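Local coordinates for NTP pyrophosphohydrolase MazG-like domain-containing protein (Vibrio sp. DAT722, PDB 2Q73) that probably hydrolyses nucleoside triphosphates to monophosphates and pyrophosphate as a magnesium-dependent, house-cleaning pyrophosphohydrolase of the MazG family, at the interface of chains A and B. Numbering follows the deposited sequence. Chains: chain A/B, Hypothetical protein.

The interface of chains A and B. Residues chain A 74-76, 80; chain B 44-45, 56, 59.
A:Gly74 turns the chain in a left-handed conformation (phi 67°), while A:Val75 and A:Asn76 run extended past B:Gly44 and the likewise extended B:Gln45. The backbone N of A:Asn76 donates a hydrogen bond to the side-chain carbonyl OE1 of B:Gln45, at 2.8 Å. It is fairly straight, 158° at the hydrogen, but the donor is tilted from the carbonyl plane. The glutamine chain leaves with CG anti to its own N (chi1 -179°) and then bends at chi2, which brings the amide over to A:Asn76 and A:Thr80. The amide nitrogen NE2 of B:Gln45 gives a longer hydrogen bond to the hydroxyl OG1 of A:Thr80, 3.2 Å away. That hydroxyl lies in the plane of the amide. OG1 of A:Thr80 in turn donates to the backbone O of A:Asn76 at 2.8 Å, within chain A. Both ends of the amide are thus held, and its rotation is probably fixed. A:Thr80 OG1 also lies 3.1 Å from OE1 of B:Gln45, but its hydrogen is probably spent on A:Asn76 O, so this pair is better taken as a close approach.

Beside this polar group is a small apolar patch. A:Val75 straddles B:Ala56 with both methyls. CG1 of A:Val75 comes within 3.6 Å of B:Ala56 CB, and CG2 lies against CA of the same alanine. CG2 of A:Val75 also reaches B:Leu59 CD1 at 4.1 Å, a looser contact at the margin. The CG2 methyl of A:Thr80 rests near the backbone O of B:Ala56, 3.5 Å away. The B:Ala56 methyl points into the angle between A:Val75 and A:Thr80, touching both.

This helix-and-loop contact probably helps hold two copies of the all-helical MazG-type chain together; the structure alone does not show whether the pairing is biological. On chain A it spans the link between helices 55-72 and 77-88 and the latter's first turn. On chain B it joins the loop ahead of 3-10 helix 48-50 to the start of helix 55-72. The interface is two-fold symmetric, so a twin patch forms with the chains exchanged.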
loop_
_atom_site.group_PDB
_atom_site.type_symbol
_atom_site.label_atom_id
_atom_site.label_comp_id
_atom_site.label_asym_id
_atom_site.label_seq_id
_atom_site.Cartn_x
_atom_site.Cartn_y
_atom_site.Cartn_z
ATOM N N GLY A 74 -12.073 -12.467 12.819
ATOM C CA GLY A 74 -12.979 -12.487 13.968
ATOM C C GLY A 74 -13.290 -11.111 14.520
ATOM O O GLY A 74 -13.561 -10.947 15.725
ATOM N N VAL A 75 -13.281 -10.123 13.633
ATOM C CA VAL A 75 -13.528 -8.733 14.019
ATOM C C VAL A 75 -14.969 -8.301 13.736
ATOM O O VAL A 75 -15.497 -8.534 12.645
ATOM C CB VAL A 75 -12.556 -7.764 13.271
ATOM C CG1 VAL A 75 -12.923 -6.287 13.552
ATOM C CG2 VAL A 75 -11.100 -8.068 13.624
ATOM N N ASN A 76 -15.577 -7.640 14.721
ATOM C CA ASN A 76 -16.868 -7.002 14.577
ATOM C C ASN A 76 -16.636 -5.501 14.368
ATOM O O ASN A 76 -16.310 -4.793 15.315
ATOM C CB ASN A 76 -17.667 -7.257 15.860
ATOM C CG ASN A 76 -19.092 -6.722 15.810
ATOM O OD1 ASN A 76 -19.392 -5.749 15.129
ATOM N ND2 ASN A 76 -19.976 -7.356 16.584
ATOM N N THR A 80 -16.254 -2.526 17.105
ATOM C CA THR A 80 -14.955 -1.847 17.122
ATOM C C THR A 80 -15.138 -0.336 16.956
ATOM O O THR A 80 -14.508 0.455 17.661
ATOM C CB THR A 80 -14.018 -2.407 16.036
ATOM O OG1 THR A 80 -13.861 -3.818 16.224
ATOM C CG2 THR A 80 -12.657 -1.733 16.090
ATOM N N GLY B 44 -9.117 -11.429 16.410
ATOM C CA GLY B 44 -10.199 -11.509 17.369
ATOM C C GLY B 44 -10.831 -10.155 17.634
ATOM O O GLY B 44 -10.449 -9.144 17.034
ATOM N N GLN B 45 -11.818 -10.146 18.520
ATOM C CA GLN B 45 -12.523 -8.916 18.874
ATOM C C GLN B 45 -12.057 -8.456 20.242
ATOM O O GLN B 45 -12.418 -9.057 21.261
ATOM C CB GLN B 45 -14.044 -9.106 18.817
ATOM C CG GLN B 45 -14.865 -7.839 19.148
ATOM C CD GLN B 45 -14.509 -6.662 18.258
ATOM O OE1 GLN B 45 -14.338 -6.807 17.041
ATOM N NE2 GLN B 45 -14.378 -5.491 18.862
ATOM N N ALA B 56 -8.479 -5.484 14.682
ATOM C CA ALA B 56 -9.770 -4.786 14.718
ATOM C C ALA B 56 -9.604 -3.278 14.561
ATOM O O ALA B 56 -10.231 -2.665 13.683
ATOM C CB ALA B 56 -10.508 -5.102 16.014
ATOM N N LEU B 59 -8.213 -2.294 11.053
ATOM C CA LEU B 59 -9.268 -2.416 10.020
ATOM C C LEU B 59 -10.268 -1.262 10.136
ATOM O O LEU B 59 -10.653 -0.658 9.115
ATOM C CB LEU B 59 -10.040 -3.735 10.140
ATOM C CG LEU B 59 -9.245 -4.974 9.741
ATOM C CD1 LEU B 59 -10.039 -6.224 10.125
ATOM C CD2 LEU B 59 -8.877 -4.942 8.242
#